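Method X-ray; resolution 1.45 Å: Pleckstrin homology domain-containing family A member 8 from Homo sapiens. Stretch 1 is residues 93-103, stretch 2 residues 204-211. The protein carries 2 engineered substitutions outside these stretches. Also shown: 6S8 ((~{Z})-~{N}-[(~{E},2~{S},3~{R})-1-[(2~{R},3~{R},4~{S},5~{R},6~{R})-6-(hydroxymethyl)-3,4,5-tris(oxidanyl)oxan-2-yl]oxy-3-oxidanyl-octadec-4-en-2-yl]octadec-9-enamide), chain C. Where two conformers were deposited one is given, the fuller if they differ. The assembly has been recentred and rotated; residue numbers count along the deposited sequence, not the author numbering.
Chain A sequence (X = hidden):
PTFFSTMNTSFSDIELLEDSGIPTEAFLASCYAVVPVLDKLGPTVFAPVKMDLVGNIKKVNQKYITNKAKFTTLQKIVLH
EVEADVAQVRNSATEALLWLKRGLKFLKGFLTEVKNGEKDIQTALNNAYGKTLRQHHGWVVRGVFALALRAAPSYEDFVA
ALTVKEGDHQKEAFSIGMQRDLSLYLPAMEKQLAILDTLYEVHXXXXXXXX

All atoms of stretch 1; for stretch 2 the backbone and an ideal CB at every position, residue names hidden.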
ATOM      1  N   ALA A  93      11.530  -2.662 -11.769  1.00 17.05           N
ATOM      2  CA  ALA A  93      11.218  -2.221 -10.437  1.00 16.45           C
ATOM      3  C   ALA A  93      10.564  -0.850 -10.426  1.00 16.09           C
ATOM      4  O   ALA A  93       9.665  -0.581  -9.579  1.00 16.20           O
ATOM      5  CB  ALA A  93      12.475  -2.241  -9.569  1.00 17.92           C
ATOM      6  N   THR A  94      10.956   0.017 -11.376  1.00 16.29           N
ATOM      7  CA  THR A  94      10.387   1.351 -11.453  1.00 16.31           C
ATOM      8  C   THR A  94       8.850   1.286 -11.742  1.00 14.88           C
ATOM      9  O   THR A  94       8.074   1.943 -11.081  1.00 15.30           O
ATOM     10  CB  THR A  94      11.105   2.224 -12.456  1.00 15.59           C
ATOM     11  OG1 THR A  94      12.449   2.413 -12.031  1.00 19.06           O
ATOM     12  CG2 THR A  94      10.431   3.571 -12.625  1.00 18.78           C
ATOM     13  N   GLU A  95       8.461   0.418 -12.670  1.00 15.80           N
ATOM     14  CA  GLU A  95       7.071   0.216 -12.985  1.00 15.56           C
ATOM     15  C   GLU A  95       6.325  -0.443 -11.815  1.00 14.87           C
ATOM     16  O   GLU A  95       5.212  -0.031 -11.463  1.00 15.94           O
ATOM     17  CB  GLU A  95       6.919  -0.639 -14.187  1.00 17.73           C
ATOM     18  CG  GLU A  95       5.462  -0.918 -14.627  1.00 18.95           C
ATOM     19  CD  GLU A  95       5.339  -1.885 -15.772  1.00 22.46           C
ATOM     20  OE1 GLU A  95       6.293  -2.706 -15.993  1.00 25.37           O
ATOM     21  OE2 GLU A  95       4.305  -1.795 -16.461  1.00 29.41           O
ATOM     22  N   ALA A  96       6.969  -1.431 -11.192  1.00 14.70           N
ATOM     23  CA  ALA A  96       6.343  -2.141 -10.040  1.00 13.93           C
ATOM     24  C   ALA A  96       6.082  -1.138  -8.926  1.00 14.96           C
ATOM     25  O   ALA A  96       4.978  -1.105  -8.332  1.00 16.41           O
ATOM     26  CB  ALA A  96       7.185  -3.308  -9.549  1.00 17.45           C
ATOM     27  N   LEU A  97       7.068  -0.279  -8.651  1.00 15.48           N
ATOM     28  CA  LEU A  97       6.921   0.655  -7.553  1.00 15.39           C
ATOM     29  C   LEU A  97       5.882   1.768  -7.884  1.00 15.11           C
ATOM     30  O   LEU A  97       5.223   2.327  -6.992  1.00 15.95           O
ATOM     31  CB  LEU A  97       8.291   1.195  -7.203  0.80 15.99           C
ATOM     32  CG  LEU A  97       8.366   2.168  -6.027  0.80 15.87           C
ATOM     33  CD1 LEU A  97       7.771   1.526  -4.731  0.80 17.59           C
ATOM     34  CD2 LEU A  97       9.832   2.635  -5.881  0.80 16.08           C
ATOM     35  N   LEU A  98       5.783   2.136  -9.179  1.00 14.34           N
ATOM     36  CA  LEU A  98       4.737   3.039  -9.629  1.00 15.89           C
ATOM     37  C   LEU A  98       3.371   2.545  -9.185  1.00 14.95           C
ATOM     38  O   LEU A  98       2.541   3.285  -8.614  1.00 16.31           O
ATOM     39  CB  LEU A  98       4.774   3.238 -11.112  1.00 17.40           C
ATOM     40  CG  LEU A  98       3.736   4.167 -11.757  1.00 17.05           C
ATOM     41  CD1 LEU A  98       3.893   5.599 -11.253  1.00 20.09           C
ATOM     42  CD2 LEU A  98       3.764   3.980 -13.274  1.00 22.81           C
ATOM     43  N   TRP A  99       3.122   1.279  -9.495  1.00 15.02           N
ATOM     44  CA  TRP A  99       1.823   0.688  -9.157  1.00 15.42           C
ATOM     45  C   TRP A  99       1.670   0.404  -7.652  1.00 15.39           C
ATOM     46  O   TRP A  99       0.542   0.528  -7.105  1.00 16.68           O
ATOM     47  CB  TRP A  99       1.553  -0.539 -10.002  1.00 15.82           C
ATOM     48  CG  TRP A  99       1.228  -0.163 -11.394  1.00 17.29           C
ATOM     49  CD1 TRP A  99       2.095  -0.131 -12.518  1.00 17.85           C
ATOM     50  CD2 TRP A  99      -0.026   0.393 -11.869  1.00 19.16           C
ATOM     51  NE1 TRP A  99       1.431   0.316 -13.614  1.00 20.36           N
ATOM     52  CE2 TRP A  99       0.150   0.644 -13.297  1.00 20.86           C
ATOM     53  CE3 TRP A  99      -1.262   0.661 -11.272  1.00 18.24           C
ATOM     54  CZ2 TRP A  99      -0.895   1.135 -14.077  1.00 20.23           C
ATOM     55  CZ3 TRP A  99      -2.285   1.139 -12.071  1.00 21.63           C
ATOM     56  CH2 TRP A  99      -2.108   1.357 -13.434  1.00 23.43           C
ATOM     57  N   LEU A 100       2.761   0.079  -6.952  1.00 15.98           N
ATOM     58  CA  LEU A 100       2.700  -0.010  -5.490  1.00 16.13           C
ATOM     59  C   LEU A 100       2.315   1.318  -4.858  1.00 15.43           C
ATOM     60  O   LEU A 100       1.429   1.357  -3.970  1.00 18.25           O
ATOM     61  CB  LEU A 100       3.955  -0.570  -4.850  0.90 18.70           C
ATOM     62  CG  LEU A 100       4.261  -2.026  -4.976  0.90 21.52           C
ATOM     63  CD1 LEU A 100       5.674  -2.285  -4.441  0.90 22.78           C
ATOM     64  CD2 LEU A 100       3.212  -2.784  -4.168  0.90 19.76           C
ATOM     65  N   LYS A 101       2.945   2.417  -5.302  1.00 15.13           N
ATOM     66  CA  LYS A 101       2.623   3.677  -4.684  1.00 16.47           C
ATOM     67  C   LYS A 101       1.194   4.117  -4.975  1.00 14.80           C
ATOM     68  O   LYS A 101       0.535   4.677  -4.118  1.00 16.93           O
ATOM     69  CB  LYS A 101       3.688   4.744  -4.984  0.50 19.44           C
ATOM     70  CG  LYS A 101       3.589   5.490  -6.289  0.50 20.36           C
ATOM     71  CD  LYS A 101       4.570   6.659  -6.334  0.50 22.38           C
ATOM     72  CE  LYS A 101       4.219   7.671  -7.420  0.50 26.51           C
ATOM     73  NZ  LYS A 101       5.221   7.467  -8.482  0.50 34.87           N
ATOM     74  N   ARG A 102       0.699   3.765  -6.171  1.00 15.94           N
ATOM     75  CA  ARG A 102      -0.667   4.081  -6.514  1.00 15.99           C
ATOM     76  C   ARG A 102      -1.623   3.296  -5.592  1.00 14.60           C
ATOM     77  O   ARG A 102      -2.616   3.831  -5.105  1.00 16.10           O
ATOM     78  CB  ARG A 102      -0.949   3.809  -8.000  1.00 15.25           C
ATOM     79  CG  ARG A 102      -0.262   4.805  -8.920  1.00 15.48           C
ATOM     80  CD  ARG A 102      -0.385   4.354 -10.380  1.00 16.66           C
ATOM     81  NE  ARG A 102       0.209   5.351 -11.266  1.00 17.87           N
ATOM     82  CZ  ARG A 102       0.181   5.271 -12.595  1.00 21.42           C
ATOM     83  NH1 ARG A 102      -0.309   4.162 -13.127  1.00 23.63           N
ATOM     84  NH2 ARG A 102       0.680   6.260 -13.352  1.00 28.48           N
ATOM     85  N   GLY A 103      -1.301   2.041  -5.386  1.00 14.62           N
ATOM     86  CA  GLY A 103      -2.113   1.258  -4.529  1.00 15.29           C
ATOM     87  C   GLY A 103      -2.081   1.708  -3.056  1.00 17.98           C
ATOM     88  O   GLY A 103      -3.108   1.747  -2.372  1.00 16.68           O
ATOM     89  N   UNK A 204      10.717  12.289 -14.458  1.00 20.79           N
ATOM     90  CA  UNK A 204       9.872  12.113 -15.646  1.00 22.91           C
ATOM     91  C   UNK A 204       9.315  10.676 -15.747  1.00 20.69           C
ATOM     92  O   UNK A 204       9.104  10.195 -16.880  1.00 24.80           O
ATOM     93  CB  UNK A 204      10.671  12.451 -16.906  1.00 22.91           C
ATOM     94  N   UNK A 205       9.059  10.019 -14.585  1.00 18.54           N
ATOM     95  CA  UNK A 205       8.693   8.601 -14.526  1.00 19.74           C
ATOM     96  C   UNK A 205       7.199   8.370 -14.275  1.00 20.09           C
ATOM     97  O   UNK A 205       6.778   7.209 -14.157  1.00 22.68           O
ATOM     98  CB  UNK A 205       9.503   7.909 -13.428  1.00 19.74           C
ATOM     99  N   UNK A 206       6.402   9.437 -14.094  1.00 20.64           N
ATOM    100  CA  UNK A 206       4.946   9.356 -13.920  1.00 24.25           C
ATOM    101  C   UNK A 206       4.251   9.117 -15.228  1.00 31.21           C
ATOM    102  O   UNK A 206       3.846  10.032 -15.874  1.00 38.73           O
ATOM    103  CB  UNK A 206       4.403  10.634 -13.277  1.00 24.25           C
ATOM    104  N   UNK A 207       4.061   7.868 -15.561  1.00 32.56           N
ATOM    105  CA  UNK A 207       3.451   7.429 -16.818  1.00 37.03           C
ATOM    106  C   UNK A 207       1.923   7.755 -16.937  1.00 33.81           C
ATOM    107  O   UNK A 207       1.147   7.651 -15.982  1.00 52.09           O
ATOM    108  CB  UNK A 207       3.662   5.920 -16.961  1.00 37.03           C
ATOM    109  N   UNK A 208       1.500   8.146 -18.120  1.00 41.70           N
ATOM    110  CA  UNK A 208       0.084   8.530 -18.292  1.00 50.35           C
ATOM    111  C   UNK A 208      -0.767   7.330 -18.770  1.00 48.55           C
ATOM    112  O   UNK A 208      -1.974   7.421 -18.889  1.00 47.94           O
ATOM    113  CB  UNK A 208      -0.031   9.683 -19.292  1.00 50.35           C
ATOM    114  N   UNK A 209      -0.114   6.194 -19.012  1.00 44.38           N
ATOM    115  CA  UNK A 209      -0.785   4.930 -19.363  1.00 63.82           C
ATOM    116  C   UNK A 209      -1.797   4.415 -18.303  1.00 60.43           C
ATOM    117  O   UNK A 209      -1.566   4.411 -17.076  1.00 38.76           O
ATOM    118  CB  UNK A 209       0.280   3.856 -19.594  1.00 63.82           C
ATOM    119  N   UNK A 210      -2.927   3.973 -18.817  1.00 44.63           N
ATOM    120  CA  UNK A 210      -4.014   3.446 -17.998  1.00 32.82           C
ATOM    121  C   UNK A 210      -4.158   1.959 -18.222  1.00 33.87           C
ATOM    122  O   UNK A 210      -3.733   1.401 -19.247  1.00 35.37           O
ATOM    123  CB  UNK A 210      -5.331   4.160 -18.309  1.00 32.82           C
ATOM    124  N   UNK A 211      -4.786   1.302 -17.259  1.00 29.45           N
ATOM    125  CA  UNK A 211      -5.054  -0.144 -17.428  1.00 30.33           C
ATOM    126  C   UNK A 211      -6.525  -0.449 -17.388  1.00 28.39           C
ATOM    127  O   UNK A 211      -7.007  -0.944 -18.326  1.00 50.57           O
ATOM    128  OXT UNK A 211      -7.195  -0.257 -16.400  0.50 38.23           O
ATOM    129  CB  UNK A 211      -4.342  -0.958 -16.346  1.00 30.33           C
TER
HETATM  130  C1  6S8 C 601      -2.518  -2.582 -12.973  1.00 21.28           C
HETATM  131  C2  6S8 C 601      -3.674  -2.602 -11.999  1.00 21.46           C
HETATM  132  N2  6S8 C 601      -3.150  -2.454 -10.649  1.00 20.64           N
HETATM  133  C3  6S8 C 601      -4.441  -3.950 -12.127  1.00 25.68           C
HETATM  134  O3  6S8 C 601      -4.862  -4.060 -13.504  1.00 30.41           O
HETATM  135  C4  6S8 C 601      -5.603  -3.961 -11.205  1.00 23.94           C
HETATM  136  C5  6S8 C 601      -5.705  -4.879 -10.241  1.00 29.02           C
HETATM  137  C6  6S8 C 601      -6.836  -5.008  -9.258  1.00 32.02           C
HETATM  138  C7  6S8 C 601      -7.919  -3.960  -9.281  1.00 37.44           C
HETATM  139  C8  6S8 C 601      -9.079  -4.640  -8.608  1.00 44.50           C
HETATM  140  C9  6S8 C 601      -9.886  -3.583  -7.947  1.00 45.28           C
HETATM  141  C10 6S8 C 601      -9.214  -3.192  -6.658  1.00 38.89           C
HETATM  142  C11 6S8 C 601     -10.108  -3.540  -5.452  1.00 40.96           C
HETATM  143  C12 6S8 C 601      -9.752  -2.615  -4.301  1.00 45.28           C
HETATM  144  C13 6S8 C 601      -9.464  -3.292  -2.969  1.00 53.47           C
HETATM  145  C14 6S8 C 601     -10.681  -3.767  -2.193  1.00 40.01           C
HETATM  146  C15 6S8 C 601     -10.464  -3.651  -0.676  1.00 45.66           C
HETATM  147  C16 6S8 C 601     -10.800  -4.854   0.187  1.00 44.08           C
HETATM  148  C17 6S8 C 601     -11.781  -4.683   1.358  1.00 44.44           C
HETATM  149  C18 6S8 C 601     -11.324  -3.804   2.513  1.00 40.06           C
HETATM  150  C1A 6S8 C 601      -0.231  -3.326 -13.066  1.00 21.49           C
HETATM  151  O1A 6S8 C 601      -1.567  -3.613 -12.711  1.00 23.08           O
HETATM  152  C2A 6S8 C 601       0.703  -4.175 -12.249  1.00 21.92           C
HETATM  153  O2A 6S8 C 601       0.519  -3.840 -10.860  1.00 20.65           O
HETATM  154  C3A 6S8 C 601       2.148  -4.047 -12.726  1.00 21.93           C
HETATM  155  O3A 6S8 C 601       2.951  -4.975 -12.032  1.00 24.16           O
HETATM  156  C4A 6S8 C 601       2.210  -4.274 -14.224  1.00 25.23           C
HETATM  157  O4A 6S8 C 601       2.062  -5.656 -14.541  1.00 32.55           O
HETATM  158  O5A 6S8 C 601       0.108  -2.942 -17.042  1.00 44.65           O
HETATM  159  C5M 6S8 C 601       1.202  -3.387 -14.931  1.00 25.43           C
HETATM  160  C6A 6S8 C 601       1.219  -3.620 -16.419  1.00 32.81           C
HETATM  161  O6A 6S8 C 601      -0.106  -3.674 -14.427  1.00 24.30           O
HETATM  162  CAA 6S8 C 601      -3.549  -1.503  -9.818  1.00 21.73           C
HETATM  163  OAA 6S8 C 601      -4.318  -0.590 -10.111  1.00 26.78           O
HETATM  164  CAB 6S8 C 601      -2.922  -1.580  -8.459  1.00 26.44           C
HETATM  165  CAC 6S8 C 601      -3.965  -2.531  -7.802  1.00 29.31           C
HETATM  166  CAD 6S8 C 601      -4.442  -1.932  -6.551  1.00 44.47           C
HETATM  167  CAE 6S8 C 601      -4.029  -2.879  -5.460  1.00 36.54           C
HETATM  168  CAF 6S8 C 601      -4.525  -2.242  -4.171  1.00 30.30           C
HETATM  169  CAG 6S8 C 601      -3.412  -2.236  -3.107  1.00 42.56           C
HETATM  170  CAH 6S8 C 601      -3.982  -2.531  -1.714  1.00 49.00           C
HETATM  171  CAI 6S8 C 601      -4.823  -1.350  -1.326  1.00 38.14           C
HETATM  172  CAJ 6S8 C 601      -5.981  -1.445  -0.666  1.00 43.39           C
HETATM  173  CAK 6S8 C 601      -6.594  -2.720  -0.182  1.00 54.93           C
HETATM  174  CAL 6S8 C 601      -7.498  -2.180   0.933  1.00 57.10           C
HETATM  175  CAM 6S8 C 601      -7.884  -3.203   1.981  1.00 65.89           C
HETATM  176  CAN 6S8 C 601      -6.661  -3.770   2.638  1.00 50.60           C
HETATM  177  CAO 6S8 C 601      -6.992  -4.199   4.048  1.00 40.09           C
HETATM  178  CAP 6S8 C 601      -6.707  -3.126   5.062  1.00 45.18           C
HETATM  179  CAQ 6S8 C 601      -5.885  -3.644   6.197  1.00 48.69           C
HETATM  180  CAR 6S8 C 601      -4.988  -2.550   6.621  1.00 41.99           C

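Position 204 has no atom of stretch 1 within reach of its ideal CB. Its phi/psi of 73/32 is the main clue, since positive phi favours glycine. The residue is Gly204.

Position 205 points its CB toward the helix, with the ideal CB 4.5 Å from Thr94 CG2. That methyl offers an apolar surface, so a leucine, isoleucine, valine or methionine would suit. The residue is Leu205. Its CD1 lies 4.0 Å from Thr94 CG2, with chi1 m and chi2 t.

Position 206 sends its CB sideways, and the ideal CB is still 5.5 Å from Leu98 CD1. Stretch 1 offers two positive charges here, Lys101 and Arg102. A long acidic side chain could reach them; glutamine could offer an acceptor without the charge. The residue is Glu206. Both chi1 and chi2 are m, and the carboxylate comes nearer the helix than the CB direction suggests. Glu206 OE2 accepts a hydrogen bond from Lys101 NZ at 2.9 Å, part of a salt bridge. Glu206 OE1 is 4.2 Å from Arg102 NH2, beyond a salt bridge, but water 1 links OE1 to Arg102 NE and water 2 links it to Arg102 NH2. Glu206 OE1 also lies 3.5 Å from Leu98 CD1.

Position 207 points toward the helix. Its ideal CB is 4.2 Å from Leu98 CD2 and 4.7 Å from Arg102 NH2. A small residue, apolar or polar, would suit: alanine, serine or threonine. The residue is Ser207. Its CB rests against Leu98, while its OG accepts a hydrogen bond from the backbone N of position 209 at 3.1 Å. The backbone also takes part: Arg102 NH2 gives a weak hydrogen bond to Ser207 O, 3.0 Å long, with an N-H...acceptor angle of 132°.

Position 208 points away, so many polar residues would fit. It is Asp208, poorly ordered.

Position 209 points sideways, with nothing of stretch 1 within 5.5 Å of its ideal CB. The choice is wide. The residue is Glu209, also poorly ordered, and its side chain leads away. Its backbone O takes part instead, accepting from water 3, which in turn accepts from Arg102 NH1.

Position 210 points away, with nothing of stretch 1 within 5.5 Å of its ideal CB, so polar or apolar side chains would do. It is Val210.

Position 211 points toward Trp99, its ideal CB 4.3 Å from Trp99 CH2, with the lipid nearby. An apolar side chain would suit, such as valine, leucine or isoleucine. The residue is Val211, the C-terminus. Its CG1 packs 3.7 Å from Trp99 CZ2, and its CG2 lies 3.7 Å from 6S8 C1.

Stretch 2 (204-211) GLESDEVV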
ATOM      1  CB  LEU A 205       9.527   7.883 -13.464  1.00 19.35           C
ATOM      2  CG  LEU A 205      11.009   7.884 -13.596  1.00 22.18           C
ATOM      3  CD1 LEU A 205      11.705   7.328 -12.346  1.00 22.12           C
ATOM      4  CD2 LEU A 205      11.458   7.274 -14.897  1.00 23.90           C
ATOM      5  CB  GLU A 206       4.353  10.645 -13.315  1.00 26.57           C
ATOM      6  CG  GLU A 206       4.674  10.805 -11.887  1.00 27.65           C
ATOM      7  CD  GLU A 206       3.939   9.820 -10.924  1.00 29.12           C
ATOM      8  OE1 GLU A 206       3.036   9.025 -11.276  1.00 31.54           O
ATOM      9  OE2 GLU A 206       4.355   9.865  -9.787  1.00 28.26           O
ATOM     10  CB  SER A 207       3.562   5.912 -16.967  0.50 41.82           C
ATOM     11  OG  SER A 207       2.661   5.445 -17.959  0.50 44.90           O
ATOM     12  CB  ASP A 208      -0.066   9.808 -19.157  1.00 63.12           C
ATOM     13  CG  ASP A 208       0.669   9.741 -20.529  1.00 85.23           C
ATOM     14  OD1 ASP A 208       1.649  10.517 -20.708  1.00 90.23           O
ATOM     15  OD2 ASP A 208       0.246   8.957 -21.428  1.00 97.37           O
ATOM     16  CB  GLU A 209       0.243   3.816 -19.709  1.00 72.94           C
ATOM     17  CG  GLU A 209       1.240   4.149 -20.835  1.00 74.24           C
ATOM     18  CD  GLU A 209       0.587   4.634 -22.138  1.00 92.11           C
ATOM     19  OE1 GLU A 209      -0.247   3.892 -22.726  1.00 91.13           O
ATOM     20  OE2 GLU A 209       0.921   5.766 -22.588  1.00 98.25           O
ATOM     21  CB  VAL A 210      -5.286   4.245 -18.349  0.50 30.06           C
ATOM     22  CG1 VAL A 210      -5.766   3.905 -19.743  0.50 30.75           C
ATOM     23  CG2 VAL A 210      -6.387   4.075 -17.332  0.50 30.96           C
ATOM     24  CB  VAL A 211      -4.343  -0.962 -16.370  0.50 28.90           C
ATOM     25  CG1 VAL A 211      -2.845  -0.772 -16.556  0.50 27.82           C
ATOM     26  CG2 VAL A 211      -4.861  -0.574 -14.992  0.50 30.40           C
TER
HETATM   27  O   HOH W   1       1.384   7.612  -9.775  1.00 36.15           O
HETATM   28  O   HOH W   2       1.449   8.588 -13.200  1.00 39.38           O
HETATM   29  O   HOH W   3       0.600   4.236 -15.874  1.00 39.95           O
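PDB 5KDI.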